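N-acetylmuramoyl-L-alanine amidase AmiD (Escherichia coli, PDB 3D2Y) is a zinc-dependent amidase that hydrolyses the link between N-acetylmuramoyl residues and L-amino acid residues in cell-wall glycopeptides. Local coordinates at residues 79-84 against 96-101; 187-192 against 247-252; 125-130 against 169-174. One frame throughout, in Å; residues are numbered along the deposited sequence.

Contact 1. Residues 79-84 against 96-101; sequences QELAWH and LNDTSI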
ATOM      1  N   GLN A  79      13.027  -2.006 -12.296  1.00  6.61           N
ATOM      2  CA  GLN A  79      13.818  -0.805 -12.584  0.50  4.99           C
ATOM      3  C   GLN A  79      12.952   0.254 -13.251  1.00  5.63           C
ATOM      4  O   GLN A  79      13.274   1.413 -13.235  1.00  6.36           O
ATOM      5  CB  GLN A  79      14.973  -1.148 -13.533  0.50  6.51           C
ATOM      6  CG  GLN A  79      14.520  -1.221 -15.004  0.50  9.72           C
ATOM      7  CD  GLN A  79      15.336  -2.126 -15.880  0.50 12.58           C
ATOM      8  OE1 GLN A  79      14.789  -2.829 -16.736  0.50  9.92           O
ATOM      9  NE2 GLN A  79      16.652  -2.117 -15.690  0.50  9.82           N
ATOM     10  N   GLU A  80      11.871  -0.198 -13.876  1.00  5.76           N
ATOM     11  CA  GLU A  80      10.984   0.665 -14.631  1.00  4.50           C
ATOM     12  C   GLU A  80       9.714   0.914 -13.839  1.00  5.76           C
ATOM     13  O   GLU A  80       9.321   0.089 -13.021  1.00  6.48           O
ATOM     14  CB  GLU A  80      10.655   0.031 -15.983  1.00 12.05           C
ATOM     15  CG  GLU A  80      11.812   0.095 -16.989  1.00 17.64           C
ATOM     16  CD  GLU A  80      11.316  -0.084 -18.374  1.00 22.51           C
ATOM     17  OE1 GLU A  80      11.487   0.860 -19.180  1.00 29.17           O
ATOM     18  OE2 GLU A  80      10.727  -1.151 -18.651  1.00 21.92           O
ATOM     19  N   LEU A  81       9.077   2.054 -14.067  1.00  5.27           N
ATOM     20  CA  LEU A  81       7.753   2.273 -13.489  1.00  5.14           C
ATOM     21  C   LEU A  81       6.635   1.598 -14.279  1.00  3.05           C
ATOM     22  O   LEU A  81       6.691   1.464 -15.525  1.00  2.19           O
ATOM     23  CB  LEU A  81       7.476   3.779 -13.300  1.00  4.19           C
ATOM     24  CG  LEU A  81       7.331   4.716 -14.488  1.00  2.00           C
ATOM     25  CD1 LEU A  81       5.922   4.561 -15.034  1.00  2.00           C
ATOM     26  CD2 LEU A  81       7.568   6.140 -14.040  1.00  2.79           C
ATOM     27  N   ALA A  82       5.615   1.178 -13.532  1.00  3.86           N
ATOM     28  CA  ALA A  82       4.402   0.597 -14.077  1.00  2.78           C
ATOM     29  C   ALA A  82       3.310   1.635 -13.846  1.00  2.07           C
ATOM     30  O   ALA A  82       3.462   2.477 -12.969  1.00  2.56           O
ATOM     31  CB  ALA A  82       4.090  -0.725 -13.350  1.00  2.00           C
ATOM     32  N   TRP A  83       2.241   1.603 -14.655  1.00  2.00           N
ATOM     33  CA  TRP A  83       1.086   2.513 -14.566  1.00  3.81           C
ATOM     34  C   TRP A  83      -0.025   1.936 -13.665  1.00  2.00           C
ATOM     35  O   TRP A  83      -1.088   1.511 -14.144  1.00  4.11           O
ATOM     36  CB  TRP A  83       0.568   2.838 -15.973  1.00  3.38           C
ATOM     37  CG  TRP A  83       1.345   3.930 -16.696  1.00  6.06           C
ATOM     38  CD1 TRP A  83       2.482   4.548 -16.283  1.00  3.54           C
ATOM     39  CD2 TRP A  83       1.016   4.497 -17.978  1.00  6.57           C
ATOM     40  NE1 TRP A  83       2.873   5.488 -17.212  1.00  4.88           N
ATOM     41  CE2 TRP A  83       1.992   5.459 -18.273  1.00  5.52           C
ATOM     42  CE3 TRP A  83      -0.009   4.252 -18.918  1.00  6.80           C
ATOM     43  CZ2 TRP A  83       1.952   6.236 -19.460  1.00  7.88           C
ATOM     44  CZ3 TRP A  83      -0.058   5.020 -20.067  1.00  4.33           C
ATOM     45  CH2 TRP A  83       0.922   5.986 -20.343  1.00  5.65           C
ATOM     46  N   HIS A  84       0.263   1.883 -12.343  1.00  2.00           N
ATOM     47  CA  HIS A  84      -0.607   1.263 -11.314  1.00  2.00           C
ATOM     48  C   HIS A  84      -1.202   2.206 -10.244  1.00  2.00           C
ATOM     49  O   HIS A  84      -2.300   1.986  -9.752  1.00  4.86           O
ATOM     50  CB  HIS A  84       0.099   0.064 -10.621  1.00  3.05           C
ATOM     51  CG  HIS A  84       1.242   0.478  -9.735  1.00  3.35           C
ATOM     52  ND1 HIS A  84       1.084   0.672  -8.381  1.00  3.90           N
ATOM     53  CD2 HIS A  84       2.523   0.816 -10.018  1.00  2.00           C
ATOM     54  CE1 HIS A  84       2.232   1.080  -7.856  1.00  5.32           C
ATOM     55  NE2 HIS A  84       3.118   1.185  -8.831  1.00  2.00           N
ATOM     56  N   LEU A  96       3.177   8.484  -7.440  1.00  2.00           N
ATOM     57  CA  LEU A  96       3.719   7.279  -6.806  1.00  2.60           C
ATOM     58  C   LEU A  96       4.232   6.177  -7.729  1.00  2.00           C
ATOM     59  O   LEU A  96       5.087   5.370  -7.311  1.00  4.55           O
ATOM     60  CB  LEU A  96       2.787   6.774  -5.692  1.00  2.00           C
ATOM     61  CG  LEU A  96       2.991   7.341  -4.287  1.00  2.00           C
ATOM     62  CD1 LEU A  96       4.355   6.810  -3.669  1.00  2.00           C
ATOM     63  CD2 LEU A  96       2.877   8.841  -4.232  1.00  2.00           C
ATOM     64  N   ASN A  97       3.820   6.203  -8.991  1.00  2.00           N
ATOM     65  CA  ASN A  97       4.339   5.305 -10.023  1.00  2.61           C
ATOM     66  C   ASN A  97       5.859   5.408 -10.040  1.00  3.41           C
ATOM     67  O   ASN A  97       6.532   4.400 -10.195  1.00  3.24           O
ATOM     68  CB  ASN A  97       3.843   5.710 -11.393  1.00  2.02           C
ATOM     69  CG  ASN A  97       2.478   5.152 -11.698  1.00  2.10           C
ATOM     70  OD1 ASN A  97       1.969   4.315 -10.944  1.00  2.00           O
ATOM     71  ND2 ASN A  97       1.860   5.622 -12.805  1.00  4.45           N
ATOM     72  N   ASP A  98       6.360   6.629  -9.851  1.00  2.00           N
ATOM     73  CA  ASP A  98       7.790   6.932 -10.025  1.00  2.00           C
ATOM     74  C   ASP A  98       8.633   6.156  -9.024  1.00  4.72           C
ATOM     75  O   ASP A  98       9.721   5.769  -9.327  1.00  3.17           O
ATOM     76  CB  ASP A  98       8.088   8.434  -9.813  1.00  3.81           C
ATOM     77  CG  ASP A  98       7.451   9.302 -10.862  1.00  2.00           C
ATOM     78  OD1 ASP A  98       6.837   8.744 -11.796  1.00  3.79           O
ATOM     79  OD2 ASP A  98       7.573  10.529 -10.772  1.00  2.35           O
ATOM     80  N   THR A  99       8.145   6.031  -7.801  1.00  2.34           N
ATOM     81  CA  THR A  99       8.912   5.473  -6.704  1.00  2.00           C
ATOM     82  C   THR A  99       8.345   4.186  -6.100  1.00  2.00           C
ATOM     83  O   THR A  99       8.767   3.796  -5.016  1.00  4.81           O
ATOM     84  CB  THR A  99       9.121   6.545  -5.567  1.00  4.92           C
ATOM     85  OG1 THR A  99       7.842   6.946  -5.025  1.00  2.44           O
ATOM     86  CG2 THR A  99       9.872   7.806  -6.135  1.00  3.15           C
ATOM     87  N   SER A 100       7.412   3.525  -6.776  1.00  2.00           N
ATOM     88  CA  SER A 100       6.817   2.352  -6.167  1.00  2.00           C
ATOM     89  C   SER A 100       6.896   1.142  -7.042  1.00  3.16           C
ATOM     90  O   SER A 100       7.114   1.235  -8.264  1.00  2.34           O
ATOM     91  CB  SER A 100       5.362   2.620  -5.798  1.00  2.00           C
ATOM     92  OG  SER A 100       4.523   2.682  -6.967  1.00  2.32           O
ATOM     93  N   ILE A 101       6.754   0.003  -6.384  1.00  2.85           N
ATOM     94  CA  ILE A 101       6.441  -1.265  -7.059  1.00  2.23           C
ATOM     95  C   ILE A 101       4.975  -1.580  -6.808  1.00  2.00           C
ATOM     96  O   ILE A 101       4.481  -1.343  -5.733  1.00  5.32           O
ATOM     97  CB  ILE A 101       7.381  -2.360  -6.540  1.00  3.89           C
ATOM     98  CG1 ILE A 101       8.746  -2.131  -7.187  1.00  2.54           C
ATOM     99  CG2 ILE A 101       6.855  -3.743  -6.906  1.00  5.19           C
ATOM    100  CD1 ILE A 101       9.823  -2.995  -6.716  1.00  5.38           C
TER
HETATM  101  O   HOH W   1       5.325   2.150 -10.701  1.00  7.15           O

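Contact 2. Residues 187-192 against 247-252; sequences FYLAGR and TQAIAE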
ATOM      1  N   PHE A 187      -3.108   2.807  25.267  1.00 14.05           N
ATOM      2  CA  PHE A 187      -2.618   3.973  25.977  1.00 12.40           C
ATOM      3  C   PHE A 187      -3.268   5.246  25.448  1.00 13.38           C
ATOM      4  O   PHE A 187      -3.732   6.076  26.230  1.00 11.67           O
ATOM      5  CB  PHE A 187      -1.085   4.058  25.961  1.00  9.74           C
ATOM      6  CG  PHE A 187      -0.546   5.396  26.404  1.00 12.74           C
ATOM      7  CD1 PHE A 187      -0.528   5.749  27.756  1.00 12.40           C
ATOM      8  CD2 PHE A 187      -0.066   6.309  25.470  1.00 14.34           C
ATOM      9  CE1 PHE A 187      -0.022   6.991  28.163  1.00 11.18           C
ATOM     10  CE2 PHE A 187       0.420   7.542  25.868  1.00 12.18           C
ATOM     11  CZ  PHE A 187       0.445   7.883  27.206  1.00 11.87           C
ATOM     12  N   TYR A 188      -3.311   5.377  24.123  1.00 12.51           N
ATOM     13  CA  TYR A 188      -3.900   6.533  23.449  1.00  8.57           C
ATOM     14  C   TYR A 188      -5.427   6.559  23.478  1.00 12.85           C
ATOM     15  O   TYR A 188      -6.026   7.626  23.347  1.00 17.58           O
ATOM     16  CB  TYR A 188      -3.405   6.595  22.002  1.00  6.79           C
ATOM     17  CG  TYR A 188      -2.004   7.132  21.931  1.00  5.79           C
ATOM     18  CD1 TYR A 188      -1.735   8.449  22.306  1.00  8.36           C
ATOM     19  CD2 TYR A 188      -0.935   6.322  21.532  1.00  6.61           C
ATOM     20  CE1 TYR A 188      -0.467   8.963  22.257  1.00  9.02           C
ATOM     21  CE2 TYR A 188       0.348   6.834  21.482  1.00 10.20           C
ATOM     22  CZ  TYR A 188       0.570   8.157  21.861  1.00  7.30           C
ATOM     23  OH  TYR A 188       1.828   8.711  21.844  1.00  5.10           O
ATOM     24  N   LEU A 189      -6.050   5.397  23.653  1.00 11.36           N
ATOM     25  CA  LEU A 189      -7.504   5.348  23.855  1.00 20.05           C
ATOM     26  C   LEU A 189      -7.917   6.171  25.076  1.00 22.67           C
ATOM     27  O   LEU A 189      -8.970   6.824  25.063  1.00 23.05           O
ATOM     28  CB  LEU A 189      -8.014   3.915  23.963  1.00 21.33           C
ATOM     29  CG  LEU A 189      -8.766   3.394  22.732  1.00 26.36           C
ATOM     30  CD1 LEU A 189      -9.010   1.897  22.824  1.00 24.98           C
ATOM     31  CD2 LEU A 189     -10.085   4.145  22.524  1.00 25.92           C
ATOM     32  N   ALA A 190      -7.054   6.160  26.099  1.00 23.62           N
ATOM     33  CA  ALA A 190      -7.130   7.068  27.257  1.00 21.20           C
ATOM     34  C   ALA A 190      -8.504   7.084  27.895  1.00 22.56           C
ATOM     35  O   ALA A 190      -9.053   8.159  28.218  1.00 24.23           O
ATOM     36  CB  ALA A 190      -6.698   8.487  26.873  1.00 23.43           C
ATOM     37  N   GLY A 191      -9.055   5.885  28.055  1.00 23.45           N
ATOM     38  CA  GLY A 191     -10.277   5.683  28.809  1.00 28.07           C
ATOM     39  C   GLY A 191     -11.558   5.768  28.013  1.00 28.54           C
ATOM     40  O   GLY A 191     -12.647   5.573  28.555  1.00 29.00           O
ATOM     41  N   ARG A 192     -11.450   6.055  26.725  1.00 27.28           N
ATOM     42  CA  ARG A 192     -12.653   6.190  25.917  1.00 24.96           C
ATOM     43  C   ARG A 192     -13.106   4.827  25.423  1.00 23.18           C
ATOM     44  O   ARG A 192     -12.278   3.915  25.276  1.00 25.00           O
ATOM     45  CB  ARG A 192     -12.407   7.168  24.767  1.00 23.41           C
ATOM     46  CG  ARG A 192     -12.381   8.618  25.205  1.00 21.81           C
ATOM     47  CD  ARG A 192     -11.763   9.500  24.151  1.00 20.10           C
ATOM     48  NE  ARG A 192     -10.435   9.013  23.780  1.00 16.35           N
ATOM     49  CZ  ARG A 192      -9.722   9.472  22.766  1.00 12.83           C
ATOM     50  NH1 ARG A 192     -10.185  10.452  22.009  1.00 10.31           N
ATOM     51  NH2 ARG A 192      -8.530   8.956  22.523  1.00 17.00           N
ATOM     52  N   THR A 247      -9.979   4.834  16.155  1.00 10.57           N
ATOM     53  CA  THR A 247      -9.323   5.314  14.945  1.00  6.69           C
ATOM     54  C   THR A 247      -8.187   6.329  15.250  1.00  9.35           C
ATOM     55  O   THR A 247      -7.056   6.173  14.754  1.00 11.46           O
ATOM     56  CB  THR A 247     -10.329   5.935  13.930  1.00  8.64           C
ATOM     57  OG1 THR A 247     -11.342   4.983  13.620  1.00  8.23           O
ATOM     58  CG2 THR A 247      -9.644   6.277  12.645  1.00  4.96           C
ATOM     59  N   GLN A 248      -8.497   7.344  16.059  1.00 12.17           N
ATOM     60  CA  GLN A 248      -7.517   8.295  16.511  1.00  9.84           C
ATOM     61  C   GLN A 248      -6.338   7.627  17.252  1.00 11.14           C
ATOM     62  O   GLN A 248      -5.182   7.962  16.992  1.00 13.28           O
ATOM     63  CB  GLN A 248      -8.170   9.349  17.413  1.00 13.30           C
ATOM     64  CG  GLN A 248      -7.172  10.333  17.966  1.00 13.23           C
ATOM     65  CD  GLN A 248      -7.755  11.343  18.936  1.00 19.06           C
ATOM     66  OE1 GLN A 248      -8.537  11.005  19.828  1.00 18.65           O
ATOM     67  NE2 GLN A 248      -7.334  12.602  18.781  1.00 22.61           N
ATOM     68  N   ALA A 249      -6.621   6.708  18.178  1.00  8.11           N
ATOM     69  CA  ALA A 249      -5.574   6.046  18.977  1.00 11.89           C
ATOM     70  C   ALA A 249      -4.622   5.237  18.100  1.00 11.08           C
ATOM     71  O   ALA A 249      -3.408   5.209  18.334  1.00  9.66           O
ATOM     72  CB  ALA A 249      -6.179   5.158  20.039  1.00 10.51           C
ATOM     73  N   ILE A 250      -5.180   4.608  17.075  1.00 11.09           N
ATOM     74  CA  ILE A 250      -4.394   3.831  16.110  1.00  9.35           C
ATOM     75  C   ILE A 250      -3.445   4.742  15.352  1.00 11.56           C
ATOM     76  O   ILE A 250      -2.234   4.445  15.250  1.00  9.69           O
ATOM     77  CB  ILE A 250      -5.336   3.021  15.188  1.00  9.48           C
ATOM     78  CG1 ILE A 250      -5.972   1.866  16.013  1.00 12.80           C
ATOM     79  CG2 ILE A 250      -4.592   2.487  13.945  1.00 10.10           C
ATOM     80  CD1 ILE A 250      -7.127   1.152  15.279  1.00  9.52           C
ATOM     81  N   ALA A 251      -3.988   5.866  14.862  1.00  8.66           N
ATOM     82  CA  ALA A 251      -3.221   6.888  14.155  1.00  6.93           C
ATOM     83  C   ALA A 251      -2.107   7.409  15.051  1.00  9.05           C
ATOM     84  O   ALA A 251      -0.975   7.545  14.595  1.00  6.52           O
ATOM     85  CB  ALA A 251      -4.137   8.046  13.723  1.00 10.26           C
ATOM     86  N   GLU A 252      -2.436   7.694  16.318  1.00  9.92           N
ATOM     87  CA  GLU A 252      -1.468   8.177  17.304  1.00  9.24           C
ATOM     88  C   GLU A 252      -0.354   7.185  17.581  1.00  7.90           C
ATOM     89  O   GLU A 252       0.828   7.587  17.679  1.00  8.64           O
ATOM     90  CB  GLU A 252      -2.166   8.601  18.606  1.00  8.83           C
ATOM     91  CG  GLU A 252      -2.956   9.925  18.464  1.00  5.56           C
ATOM     92  CD  GLU A 252      -3.730  10.335  19.725  1.00 11.02           C
ATOM     93  OE1 GLU A 252      -4.500   9.506  20.265  1.00  4.90           O
ATOM     94  OE2 GLU A 252      -3.543  11.493  20.185  1.00 11.72           O
TER

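Contact 3. Residues 125-130 against 169-174; sequences AQIQAL and QQLAQQ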
ATOM      1  N   ALA A 125      -4.041 -19.184  -0.247  1.00  6.55           N
ATOM      2  CA  ALA A 125      -2.924 -19.589  -1.144  1.00  5.63           C
ATOM      3  C   ALA A 125      -2.239 -18.320  -1.731  1.00 11.40           C
ATOM      4  O   ALA A 125      -1.004 -18.231  -1.845  1.00  9.74           O
ATOM      5  CB  ALA A 125      -3.406 -20.432  -2.226  1.00  5.48           C
ATOM      6  N   GLN A 126      -3.063 -17.343  -2.091  1.00 10.20           N
ATOM      7  CA  GLN A 126      -2.579 -16.064  -2.633  1.00  8.82           C
ATOM      8  C   GLN A 126      -1.733 -15.306  -1.628  1.00  9.68           C
ATOM      9  O   GLN A 126      -0.639 -14.834  -1.958  1.00  5.66           O
ATOM     10  CB  GLN A 126      -3.763 -15.211  -3.079  1.00  9.62           C
ATOM     11  CG  GLN A 126      -3.408 -13.836  -3.688  1.00  7.03           C
ATOM     12  CD  GLN A 126      -4.615 -13.145  -4.274  1.00  8.67           C
ATOM     13  OE1 GLN A 126      -5.521 -12.682  -3.544  1.00 10.03           O
ATOM     14  NE2 GLN A 126      -4.662 -13.092  -5.606  1.00  6.68           N
ATOM     15  N   ILE A 127      -2.229 -15.193  -0.404  1.00  6.92           N
ATOM     16  CA  ILE A 127      -1.466 -14.496   0.649  1.00  6.55           C
ATOM     17  C   ILE A 127      -0.137 -15.245   0.872  1.00  6.48           C
ATOM     18  O   ILE A 127       0.952 -14.638   0.991  1.00  4.94           O
ATOM     19  CB  ILE A 127      -2.330 -14.443   1.956  1.00  7.07           C
ATOM     20  CG1 ILE A 127      -3.684 -13.698   1.706  1.00  5.97           C
ATOM     21  CG2 ILE A 127      -1.546 -13.857   3.120  1.00  5.80           C
ATOM     22  CD1 ILE A 127      -3.542 -12.248   1.142  1.00  7.08           C
ATOM     23  N   GLN A 128      -0.207 -16.575   0.862  1.00  9.83           N
ATOM     24  CA  GLN A 128       0.993 -17.380   1.097  1.00  8.21           C
ATOM     25  C   GLN A 128       2.082 -17.143   0.021  1.00  6.72           C
ATOM     26  O   GLN A 128       3.293 -17.164   0.310  1.00  3.99           O
ATOM     27  CB  GLN A 128       0.622 -18.885   1.213  1.00 12.91           C
ATOM     28  CG  GLN A 128       0.019 -19.339   2.591  1.00 13.56           C
ATOM     29  CD  GLN A 128       0.659 -18.659   3.821  1.00 18.40           C
ATOM     30  OE1 GLN A 128       0.041 -17.803   4.466  1.00 26.64           O
ATOM     31  NE2 GLN A 128       1.890 -19.032   4.137  1.00 19.50           N
ATOM     32  N   ALA A 129       1.637 -16.937  -1.219  1.00  5.20           N
ATOM     33  CA  ALA A 129       2.500 -16.619  -2.371  1.00  5.93           C
ATOM     34  C   ALA A 129       3.054 -15.205  -2.267  1.00  3.37           C
ATOM     35  O   ALA A 129       4.253 -14.945  -2.553  1.00  4.87           O
ATOM     36  CB  ALA A 129       1.697 -16.799  -3.668  1.00  4.69           C
ATOM     37  N   LEU A 130       2.178 -14.285  -1.859  1.00  4.37           N
ATOM     38  CA  LEU A 130       2.548 -12.854  -1.670  1.00  3.30           C
ATOM     39  C   LEU A 130       3.656 -12.618  -0.666  1.00  5.99           C
ATOM     40  O   LEU A 130       4.521 -11.780  -0.910  1.00  3.35           O
ATOM     41  CB  LEU A 130       1.310 -12.070  -1.266  1.00  4.64           C
ATOM     42  CG  LEU A 130       1.449 -10.569  -0.991  1.00  8.69           C
ATOM     43  CD1 LEU A 130       2.099  -9.825  -2.198  1.00  7.07           C
ATOM     44  CD2 LEU A 130       0.101  -9.990  -0.567  1.00  5.41           C
ATOM     45  N   GLN A 169      -2.769  -7.135   9.200  1.00  9.14           N
ATOM     46  CA  GLN A 169      -2.200  -7.596  10.479  1.00 12.39           C
ATOM     47  C   GLN A 169      -1.428  -8.923  10.329  1.00 10.04           C
ATOM     48  O   GLN A 169      -0.325  -9.057  10.852  1.00 11.17           O
ATOM     49  CB  GLN A 169      -3.265  -7.723  11.579  1.00 13.50           C
ATOM     50  CG  GLN A 169      -2.652  -7.538  12.968  1.00 17.42           C
ATOM     51  CD  GLN A 169      -3.604  -7.813  14.109  1.00 20.02           C
ATOM     52  OE1 GLN A 169      -4.830  -7.760  13.962  1.00 18.74           O
ATOM     53  NE2 GLN A 169      -3.036  -8.080  15.276  1.00 21.47           N
ATOM     54  N   GLN A 170      -2.001  -9.885   9.609  1.00  5.68           N
ATOM     55  CA  GLN A 170      -1.293 -11.118   9.277  1.00  6.98           C
ATOM     56  C   GLN A 170       0.056 -10.857   8.590  1.00  9.05           C
ATOM     57  O   GLN A 170       1.058 -11.530   8.873  1.00  8.40           O
ATOM     58  CB  GLN A 170      -2.141 -11.989   8.359  1.00  8.97           C
ATOM     59  CG  GLN A 170      -1.539 -13.329   8.172  1.00 13.64           C
ATOM     60  CD  GLN A 170      -2.182 -14.153   7.103  1.00 15.03           C
ATOM     61  OE1 GLN A 170      -1.539 -15.046   6.557  1.00 21.30           O
ATOM     62  NE2 GLN A 170      -3.434 -13.860   6.771  1.00 17.39           N
ATOM     63  N   LEU A 171       0.077  -9.904   7.665  1.00  8.08           N
ATOM     64  CA  LEU A 171       1.300  -9.600   6.934  1.00  6.23           C
ATOM     65  C   LEU A 171       2.283  -8.933   7.867  1.00  6.87           C
ATOM     66  O   LEU A 171       3.489  -9.172   7.746  1.00  9.73           O
ATOM     67  CB  LEU A 171       1.045  -8.654   5.756  1.00  8.24           C
ATOM     68  CG  LEU A 171       0.454  -9.219   4.472  1.00 13.15           C
ATOM     69  CD1 LEU A 171       0.901  -8.362   3.297  1.00 12.93           C
ATOM     70  CD2 LEU A 171       0.941 -10.607   4.324  1.00  6.05           C
ATOM     71  N   ALA A 172       1.782  -8.090   8.783  1.00  7.65           N
ATOM     72  CA  ALA A 172       2.631  -7.343   9.685  1.00  7.19           C
ATOM     73  C   ALA A 172       3.361  -8.283  10.626  1.00 12.15           C
ATOM     74  O   ALA A 172       4.509  -8.038  10.994  1.00 13.95           O
ATOM     75  CB  ALA A 172       1.820  -6.299  10.469  1.00 12.55           C
ATOM     76  N   GLN A 173       2.686  -9.366  11.002  1.00 14.70           N
ATOM     77  CA  GLN A 173       3.287 -10.408  11.844  1.00 17.78           C
ATOM     78  C   GLN A 173       4.400 -11.187  11.133  1.00 14.56           C
ATOM     79  O   GLN A 173       5.246 -11.800  11.798  1.00 17.80           O
ATOM     80  CB  GLN A 173       2.206 -11.329  12.388  1.00 19.80           C
ATOM     81  CG  GLN A 173       1.305 -10.605  13.394  1.00 23.10           C
ATOM     82  CD  GLN A 173       0.028 -11.357  13.705  1.00 25.51           C
ATOM     83  OE1 GLN A 173      -0.273 -12.380  13.090  1.00 29.68           O
ATOM     84  NE2 GLN A 173      -0.730 -10.852  14.676  1.00 26.91           N
ATOM     85  N   GLN A 174       4.385 -11.151   9.802  1.00 12.52           N
ATOM     86  CA  GLN A 174       5.455 -11.692   8.947  1.00 14.17           C
ATOM     87  C   GLN A 174       6.550 -10.650   8.568  1.00 14.35           C
ATOM     88  O   GLN A 174       7.443 -10.916   7.731  1.00 14.73           O
ATOM     89  CB  GLN A 174       4.839 -12.327   7.689  1.00 16.19           C
ATOM     90  CG  GLN A 174       3.908 -13.490   7.964  1.00 20.19           C
ATOM     91  CD  GLN A 174       4.646 -14.713   8.428  1.00 24.46           C
ATOM     92  OE1 GLN A 174       4.302 -15.307   9.446  1.00 24.64           O
ATOM     93  NE2 GLN A 174       5.681 -15.101   7.683  1.00 26.39           N
TER
HETATM   94  O   HOH W   2      -1.480 -18.007   6.579  1.00 41.40           O

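Contact 1. Residues 79-84 against 96-101
Asn97 and His84 form the close-packed half of this contact. The amide oxygen of Asn97 sits over one face of the imidazole, toward its rim, with OD1 3.7 Å from His84 CD2. The same oxygen takes the backbone N-H of His84, N to OD1 3.3 Å at 140°, the donor standing above the carbonyl plane. OD1 also accepts from the next backbone N-H, that of Ala85, so two bonds fix the amide's rotation and leave ND2 turned to the bound peptide, with which it hydrogen-bonds. At the edge of the ring, near its plane, His84 NE2 approaches Ser100 OG at 2.8 Å, but at 117° the bond is weak. Ser100 gives its own hydroxyl proton to Leu96 O, OG to O 2.8 Å. The setting is the sheet of the amidase/PGRP fold: Ser100 opens strand 100-105, which carries the proton acceptor Glu104 further on, and residues 79-84 belong to the loop between strands 73-74 and 89-90. His84 ND1 hydrogen-bonds the zinc ligand His35, so His84 is a second-shell residue. Water 1 bridges the two backbones, accepting from Ala82 N at 3.0 Å and probably donating to Asn97 O at 2.6 Å. Toward the exposed side the fit loosens. Leu81 runs alongside Asp98, its CD2 3.5 Å from OD1, a methyl against a carboxylate oxygen. Trp83 starts off away from the other segment; its indole CD1 still comes within 3.7 Å of Asn97 ND2, ring and amide planes only 10° apart, and it packs on a basic side chain of the bound peptide.

Contact 2. Residues 187-192 against 247-252
The C-terminal end of helix 182-189 docks here on helix 245-258, one of three helices (with 200-210 and 220-234) whose grouping is consistent with a peptidoglycan-binding-like domain. Tyr188 does most of the docking. Its CB touches Ala249 CB at 3.7 Å and has Glu252 OE1 at a similar range. Further out, CG and CD1 lie under Glu252 CB, which makes a CH-pi contact over the ring face, 3.7 Å from the centroid and 15° off the normal. CE2 reaches the backbone of the same residue, 3.9 Å from Glu252 O, and at the tip OH hydrogen-bonds Glu256 one turn on. Phe187 CD2 covers the opposite face, so the ring is sandwiched. Beside it, Leu189 CG rests against Ala249 CB at 4.1 Å. At Leu189 the helix gives way to a type I' turn that runs to Arg192; Gly191 has backbone angles at which a CB would collide with the preceding carbonyl oxygen. The turn brings Arg192 back over the helix end. Bent at its third torsion, the side chain donates from NE to Leu189 O at 2.9 Å, while NH2 makes weak bonds to Tyr188 O and Leu189 O. With the guanidinium steadied this way, NH1 points at Gln248 OE1 across the gap: 2.8 Å, 167° at the hydrogen, and 174° at the oxygen, almost straight along the amide C=O.

Contact 3. Residues 125-130 against 169-174
Helix 124-141, which lies against the central sheet of the amidase fold, is joined here on its flank by the short helix 168-173. The two local axes come no closer than 11.6 Å and cross at -35°, so side chains rather than backbones bridge the gap. Leu171 supplies the apolar half. Its CD2 meets Ile127 CG2 at 4.3 Å and its CD1 meets Leu130 CD2 at 4.3 Å, one branch for each partner. Leu130 also packs on Ile103 and Leu105 of strand 100-105, and Leu171 on Ile131, so this half merges with the core. Gln170 builds the other half. With CG anti to the backbone N (chi1 -171°) and the chain extended beyond it, its amide is carried across to Ile127, where OE1 lies 3.6 Å from CG2. Gln128, bent at its second torsion, brings its own amide in at about a right angle to that chain, yet the two amide planes are nearly coplanar, 7° apart. Water 2 lies 2.6 Å from Gln128 OE1 and 3.0 Å from Gln170 OE1 and can donate to either. An alanine at Gln170 would remove the amide, and water 2 would probably be held less firmly and Ile127 CG2 be less well covered. The facing OE1 atoms are both acceptors and cannot bond each other directly; a water between them can supply protons, so the polar margin of this helix pair probably meets through solvent and not by a direct bond.

Contacts 1 and 3 both adjoin strand 100-105: contact 1 includes its first residues, contact 3 reaches it through Leu130. Contact 1 is largely buried and polar, organised around a second-shell histidine and the bound peptide, with one water bridging its backbones. Contact 3 is mostly buried but apolar, with water only at its glutamine margin. Contact 2 is on the other side of the chain's centre from contact 1, about 34 Å between centres, away from the annotated sites and only partly buried; direct arginine bonds and a CH-pi contact hold it. Helices 168-173 and 182-189, consecutive in the chain, lead from contact 3 to contact 2.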